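Local coordinates for extracellular solute-binding protein family 1 (Pseudothermotoga lettingae, PDB 5CI5), which probably serves as the extracytoplasmic sugar-binding component of an ABC transporter and binds alpha-D-tagatopyranose in its ligand pocket, at residues A84-W89 and G300-I305; N118-V123 and G131-T136. One frame throughout, in Å; residues are numbered along the deposited sequence.

Interaction 1: residues A84-W89 and G300-I305. With T6T (alpha-D-tagatopyranose), chain C.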
loop_
_atom_site.group_PDB
_atom_site.type_symbol
_atom_site.label_atom_id
_atom_site.label_comp_id
_atom_site.label_asym_id
_atom_site.label_seq_id
_atom_site.Cartn_x
_atom_site.Cartn_y
_atom_site.Cartn_z
ATOM N N ALA A 84 8.674 1.623 -7.680
ATOM C CA ALA A 84 8.568 2.821 -6.844
ATOM C C ALA A 84 7.121 2.922 -6.372
ATOM O O ALA A 84 6.173 2.759 -7.159
ATOM C CB ALA A 84 8.992 4.076 -7.590
ATOM N N ASP A 85 6.950 3.165 -5.089
ATOM C CA ASP A 85 5.618 3.255 -4.460
ATOM C C ASP A 85 4.791 4.400 -5.063
ATOM O O ASP A 85 5.265 5.510 -5.230
ATOM C CB ASP A 85 5.816 3.423 -2.948
ATOM C CG ASP A 85 4.617 3.042 -2.141
ATOM O OD1 ASP A 85 3.463 3.332 -2.556
ATOM O OD2 ASP A 85 4.836 2.444 -1.059
ATOM N N LEU A 86 3.535 4.110 -5.397
ATOM C CA LEU A 86 2.622 5.154 -5.838
ATOM C C LEU A 86 2.377 6.203 -4.751
ATOM O O LEU A 86 1.903 7.312 -5.040
ATOM C CB LEU A 86 1.304 4.533 -6.294
ATOM C CG LEU A 86 1.366 3.618 -7.525
ATOM C CD1 LEU A 86 -0.063 3.245 -7.915
ATOM C CD2 LEU A 86 2.104 4.258 -8.701
ATOM N N GLY A 87 2.713 5.874 -3.508
ATOM C CA GLY A 87 2.577 6.797 -2.396
ATOM C C GLY A 87 3.725 7.782 -2.282
ATOM O O GLY A 87 4.498 7.757 -1.316
ATOM N N GLY A 88 3.822 8.668 -3.268
ATOM C CA GLY A 88 4.695 9.829 -3.181
ATOM C C GLY A 88 6.126 9.669 -3.645
ATOM O O GLY A 88 6.876 10.664 -3.719
ATOM N N TRP A 89 6.578 8.451 -3.913
ATOM C CA TRP A 89 7.992 8.314 -4.265
ATOM C C TRP A 89 8.314 8.937 -5.623
ATOM O O TRP A 89 9.401 9.494 -5.793
ATOM C CB TRP A 89 8.450 6.862 -4.305
ATOM C CG TRP A 89 8.346 6.073 -3.028
ATOM C CD1 TRP A 89 7.634 6.387 -1.879
ATOM C CD2 TRP A 89 8.986 4.824 -2.765
ATOM N NE1 TRP A 89 7.781 5.385 -0.955
ATOM C CE2 TRP A 89 8.610 4.419 -1.464
ATOM C CE3 TRP A 89 9.848 4.014 -3.500
ATOM C CZ2 TRP A 89 9.052 3.231 -0.902
ATOM C CZ3 TRP A 89 10.281 2.827 -2.945
ATOM C CH2 TRP A 89 9.890 2.453 -1.655
ATOM N N GLY A 300 -0.130 1.152 -4.413
ATOM C CA GLY A 300 0.401 0.380 -5.516
ATOM C C GLY A 300 1.853 0.721 -5.807
ATOM O O GLY A 300 2.521 1.411 -5.004
ATOM N N TRP A 301 2.332 0.242 -6.957
ATOM C CA TRP A 301 3.721 0.429 -7.378
ATOM C C TRP A 301 3.788 0.772 -8.858
ATOM O O TRP A 301 3.017 0.240 -9.651
ATOM C CB TRP A 301 4.558 -0.822 -7.103
ATOM C CG TRP A 301 4.638 -1.071 -5.646
ATOM C CD1 TRP A 301 3.674 -1.638 -4.872
ATOM C CD2 TRP A 301 5.690 -0.676 -4.757
ATOM N NE1 TRP A 301 4.054 -1.621 -3.554
ATOM C CE2 TRP A 301 5.291 -1.040 -3.463
ATOM C CE3 TRP A 301 6.926 -0.040 -4.934
ATOM C CZ2 TRP A 301 6.096 -0.824 -2.344
ATOM C CZ3 TRP A 301 7.714 0.181 -3.823
ATOM C CH2 TRP A 301 7.285 -0.189 -2.542
ATOM N N ALA A 302 4.708 1.678 -9.193
ATOM C CA ALA A 302 5.042 2.037 -10.566
ATOM C C ALA A 302 6.428 1.527 -10.927
ATOM O O ALA A 302 7.253 1.263 -10.054
ATOM C CB ALA A 302 4.995 3.555 -10.769
ATOM N N LEU A 303 6.651 1.385 -12.226
ATOM C CA LEU A 303 7.955 1.114 -12.791
ATOM C C LEU A 303 8.577 2.443 -13.231
ATOM O O LEU A 303 7.947 3.219 -13.945
ATOM C CB LEU A 303 7.858 0.155 -13.976
ATOM C CG LEU A 303 7.132 -1.140 -13.676
ATOM C CD1 LEU A 303 6.861 -1.912 -14.960
ATOM C CD2 LEU A 303 7.945 -1.982 -12.721
ATOM N N VAL A 304 9.794 2.700 -12.769
ATOM C CA VAL A 304 10.506 3.942 -13.107
ATOM C C VAL A 304 11.881 3.614 -13.683
ATOM O O VAL A 304 12.429 2.560 -13.415
ATOM C CB VAL A 304 10.673 4.902 -11.896
ATOM C CG1 VAL A 304 9.314 5.160 -11.262
ATOM C CG2 VAL A 304 11.656 4.363 -10.867
ATOM N N ILE A 305 12.407 4.536 -14.481
ATOM C CA ILE A 305 13.710 4.396 -15.130
ATOM C C ILE A 305 14.615 5.508 -14.642
ATOM O O ILE A 305 14.330 6.670 -14.909
ATOM C CB ILE A 305 13.575 4.467 -16.656
ATOM C CG1 ILE A 305 12.708 3.309 -17.162
ATOM C CG2 ILE A 305 14.956 4.450 -17.325
ATOM C CD1 ILE A 305 12.333 3.431 -18.607
HETATM O O3 T6T C . -0.307 -0.181 -1.087
HETATM C C3 T6T C . 1.040 -0.505 -1.417
HETATM C C4 T6T C . 1.913 0.725 -1.173
HETATM O O4 T6T C . 1.384 1.851 -1.887
HETATM C C5 T6T C . 1.941 0.992 0.316
HETATM O O5 T6T C . 2.756 2.131 0.599
HETATM C C6 T6T C . 2.441 -0.239 1.064
HETATM O O6 T6T C . 1.568 -1.334 0.791
HETATM C C2 T6T C . 1.489 -1.671 -0.598
HETATM O O2 T6T C . 2.776 -2.108 -1.053
HETATM C C1 T6T C . 0.504 -2.855 -0.717
HETATM O O1 T6T C . 0.269 -3.253 -2.017
#

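Interaction 2: residues N118-V123 and G131-T136. With T6T (alpha-D-tagatopyranose), chain C.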
loop_
_atom_site.group_PDB
_atom_site.type_symbol
_atom_site.label_atom_id
_atom_site.label_comp_id
_atom_site.label_asym_id
_atom_site.label_seq_id
_atom_site.Cartn_x
_atom_site.Cartn_y
_atom_site.Cartn_z
ATOM N N ASN A 118 -7.062 7.555 -12.149
ATOM C CA ASN A 118 -6.725 8.135 -10.876
ATOM C C ASN A 118 -5.302 7.807 -10.505
ATOM O O ASN A 118 -4.762 8.368 -9.563
ATOM C CB ASN A 118 -7.700 7.675 -9.790
ATOM C CG ASN A 118 -7.800 6.158 -9.660
ATOM O OD1 ASN A 118 -7.769 5.411 -10.655
ATOM N ND2 ASN A 118 -7.971 5.694 -8.419
ATOM N N LEU A 119 -4.665 6.916 -11.265
ATOM C CA LEU A 119 -3.275 6.585 -10.963
ATOM C C LEU A 119 -2.291 7.594 -11.570
ATOM O O LEU A 119 -1.162 7.701 -11.094
ATOM C CB LEU A 119 -2.932 5.164 -11.460
ATOM C CG LEU A 119 -3.823 4.069 -10.847
ATOM C CD1 LEU A 119 -3.475 2.679 -11.413
ATOM C CD2 LEU A 119 -3.719 4.079 -9.304
ATOM N N TRP A 120 -2.668 8.311 -12.628
ATOM C CA TRP A 120 -1.655 9.159 -13.264
ATOM C C TRP A 120 -1.151 10.271 -12.350
ATOM O O TRP A 120 0.035 10.521 -12.335
ATOM C CB TRP A 120 -2.171 9.737 -14.574
ATOM C CG TRP A 120 -2.298 8.710 -15.654
ATOM C CD1 TRP A 120 -3.411 8.429 -16.392
ATOM C CD2 TRP A 120 -1.278 7.808 -16.113
ATOM N NE1 TRP A 120 -3.143 7.415 -17.293
ATOM C CE2 TRP A 120 -1.847 7.008 -17.127
ATOM C CE3 TRP A 120 0.052 7.598 -15.758
ATOM C CZ2 TRP A 120 -1.122 6.020 -17.801
ATOM C CZ3 TRP A 120 0.777 6.620 -16.424
ATOM C CH2 TRP A 120 0.188 5.846 -17.443
ATOM N N PRO A 121 -2.030 10.894 -11.527
ATOM C CA PRO A 121 -1.483 11.939 -10.651
ATOM C C PRO A 121 -0.408 11.440 -9.676
ATOM O O PRO A 121 0.451 12.233 -9.255
ATOM C CB PRO A 121 -2.733 12.452 -9.910
ATOM C CG PRO A 121 -3.835 12.207 -10.873
ATOM C CD PRO A 121 -3.505 10.892 -11.510
ATOM N N THR A 122 -0.435 10.151 -9.324
ATOM C CA THR A 122 0.507 9.604 -8.357
ATOM C C THR A 122 1.932 9.489 -8.888
ATOM O O THR A 122 2.871 9.339 -8.091
ATOM C CB THR A 122 0.088 8.194 -7.864
ATOM O OG1 THR A 122 0.344 7.210 -8.880
ATOM C CG2 THR A 122 -1.393 8.150 -7.471
ATOM N N VAL A 123 2.099 9.550 -10.214
ATOM C CA VAL A 123 3.412 9.401 -10.842
ATOM C C VAL A 123 3.774 10.625 -11.685
ATOM O O VAL A 123 4.674 10.545 -12.550
ATOM C CB VAL A 123 3.497 8.131 -11.726
ATOM C CG1 VAL A 123 3.388 6.862 -10.880
ATOM C CG2 VAL A 123 2.421 8.138 -12.833
ATOM N N GLY A 131 6.539 7.617 -14.141
ATOM C CA GLY A 131 6.407 6.213 -13.840
ATOM C C GLY A 131 5.239 5.565 -14.543
ATOM O O GLY A 131 4.287 6.241 -14.982
ATOM N N LEU A 132 5.313 4.243 -14.663
ATOM C CA LEU A 132 4.240 3.445 -15.268
ATOM C C LEU A 132 3.619 2.592 -14.162
ATOM O O LEU A 132 4.247 1.644 -13.717
ATOM C CB LEU A 132 4.772 2.547 -16.386
ATOM C CG LEU A 132 3.762 1.560 -16.980
ATOM C CD1 LEU A 132 2.431 2.239 -17.332
ATOM C CD2 LEU A 132 4.389 0.872 -18.175
ATOM N N PRO A 133 2.406 2.943 -13.702
ATOM C CA PRO A 133 1.767 2.111 -12.660
ATOM C C PRO A 133 1.658 0.660 -13.125
ATOM O O PRO A 133 1.119 0.412 -14.207
ATOM C CB PRO A 133 0.388 2.772 -12.487
ATOM C CG PRO A 133 0.639 4.197 -12.859
ATOM C CD PRO A 133 1.566 4.099 -14.052
ATOM N N TRP A 134 2.158 -0.264 -12.314
ATOM C CA TRP A 134 2.158 -1.691 -12.655
ATOM C C TRP A 134 1.092 -2.488 -11.870
ATOM O O TRP A 134 0.369 -3.290 -12.457
ATOM C CB TRP A 134 3.546 -2.298 -12.421
ATOM C CG TRP A 134 3.574 -3.730 -12.856
ATOM C CD1 TRP A 134 3.660 -4.186 -14.158
ATOM C CD2 TRP A 134 3.429 -4.898 -12.036
ATOM N NE1 TRP A 134 3.606 -5.564 -14.179
ATOM C CE2 TRP A 134 3.467 -6.024 -12.899
ATOM C CE3 TRP A 134 3.300 -5.111 -10.656
ATOM C CZ2 TRP A 134 3.352 -7.335 -12.434
ATOM C CZ3 TRP A 134 3.193 -6.432 -10.189
ATOM C CH2 TRP A 134 3.229 -7.525 -11.081
ATOM N N TYR A 135 1.029 -2.326 -10.544
ATOM C CA TYR A 135 -0.137 -2.819 -9.813
ATOM C C TYR A 135 -0.645 -1.748 -8.886
ATOM O O TYR A 135 0.059 -0.800 -8.554
ATOM C CB TYR A 135 0.159 -4.117 -9.042
ATOM C CG TYR A 135 0.673 -4.059 -7.605
ATOM C CD1 TYR A 135 -0.172 -3.724 -6.556
ATOM C CD2 TYR A 135 1.969 -4.453 -7.294
ATOM C CE1 TYR A 135 0.282 -3.748 -5.238
ATOM C CE2 TYR A 135 2.430 -4.494 -5.983
ATOM C CZ TYR A 135 1.576 -4.146 -4.964
ATOM O OH TYR A 135 2.082 -4.220 -3.677
ATOM N N THR A 136 -1.920 -1.881 -8.554
ATOM C CA THR A 136 -2.549 -0.943 -7.651
ATOM C C THR A 136 -3.411 -1.700 -6.628
ATOM O O THR A 136 -3.468 -2.950 -6.619
ATOM C CB THR A 136 -3.372 0.097 -8.447
ATOM O OG1 THR A 136 -3.801 1.157 -7.580
ATOM C CG2 THR A 136 -4.578 -0.518 -9.176
HETATM O O3 T6T C . -0.307 -0.181 -1.087
HETATM C C3 T6T C . 1.040 -0.505 -1.417
HETATM C C4 T6T C . 1.913 0.725 -1.173
HETATM O O4 T6T C . 1.384 1.851 -1.887
HETATM C C5 T6T C . 1.941 0.992 0.316
HETATM O O5 T6T C . 2.756 2.131 0.599
HETATM C C6 T6T C . 2.441 -0.239 1.064
HETATM O O6 T6T C . 1.568 -1.334 0.791
HETATM C C2 T6T C . 1.489 -1.671 -0.598
HETATM O O2 T6T C . 2.776 -2.108 -1.053
HETATM C C1 T6T C . 0.504 -2.855 -0.717
HETATM O O1 T6T C . 0.269 -3.253 -2.017
#

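Interaction 1: residues A84-W89 and G300-I305
Asp85 lies against the Trp301 indole, its CB over the face of the six-membered ring at 4.0 Å from the centroid. Asp85 OD1 takes the tagatose O4 hydroxyl at 2.6 Å. The carboxylate gets there because chi1 (-159°) swings CG away from the backbone N, and OD2 then meets O5 at 2.7 Å. The neighbouring indole donates NE1 to the sugar O2 at 2.9 Å, the acceptor lying in the ring plane at its edge. The far edge of the same indole points at the face of Trp89 in a T-shaped stack, planes at 83°. Here strand 81-85 meets the antiparallel strand 298-304, the inserted strand of the 2-1-3-n-4 sheet of type II periplasmic binding proteins. Ala84 and Ala302 form a hydrogen-bonded pair, and Leu86 N continues the pairing to Gly300 O at 2.9 Å. Gly300 sits so close to Leu86 that a beta carbon would clash with Leu86 CD1. Replacing Trp301 with an alanine would probably leave the sugar O2 without this donor and open a gap beside Asp85 CB and the Trp89 ring, where the indole had packed. Packing is tightest under that indole, where Trp301 CE3 comes within 3.2 Å of Asp85 N; Val304 makes a slighter contact, a single methyl, CG1, meeting Ala84 CB at 3.8 Å.

Interaction 2: residues N118-V123 and G131-T136
Leu119, whose side chain leans on Pro133 and Thr136, has its carbonyl O gripped by two donors of one residue. Thr122 OG1 comes in at 2.7 Å on a lone pair, in the carbonyl plane, and Thr122 N reaches the same Leu119 O at 3.1 Å. This pins the helical turn of 118-122. Leu119 and, just past the turn, Val123 point at the strand, and the Trp120 ring swings in beside them. Leu119 has CG anti to its carbonyl carbon (chi1 -59°), which carries both methyls past Pro133 to Thr136: CB rests 4.0 Å from Pro133 CG, and CD2 meets Thr136 OG1 at 3.4 Å. That hydroxyl has its hydrogen bond elsewhere, with Gly299 O. Trp120 crosses Pro133 at about a right angle, its CZ3 3.6 Å from Pro133 CD, while Gly131 O lies in the indole plane at the ring edge. Arg129 adds a cation-pi contact to this indole. Val123 reaches Gly131, CG2 touching its O at 3.4 Å. Further along, Trp134 and Tyr135 both face Trp301 in a classic beta bulge, and Tyr135 runs on to the pocket, where its OH lies 2.6 Å from the tagatose O1, probably hydrogen-bonded to it. No hydrogen bond joins 118-123 to 131-136, so the turn is held against the strand by the fit of apolar surfaces; Gly131 N and O, buried with no partner in the model, are probably a price of that fit.

Overall arrangement
Strand 298-304 is shared ground: interaction 1 pairs one of its edges with 81-85, and strand 128-138 of interaction 2 pairs with the other. Across that second edge, Leu303 N lies 2.8 Å from Leu132 O and Trp301 O 2.8 Å from Trp134 N, both probable hydrogen bonds. The centres of the two contacts are about 7 Å apart. They also meet directly, Leu86 CD2 packing 3.4 Å from Thr122 OG1. Both end at the tagatose, to which interaction 1 brings Asp85, Gly300 and Trp301 and interaction 2 brings Tyr135; Gln32, Asp137, Arg139 and Arg370 add further hydrogen bonds. In sequence, interaction 2 is nested within the loop that interaction 1 closes.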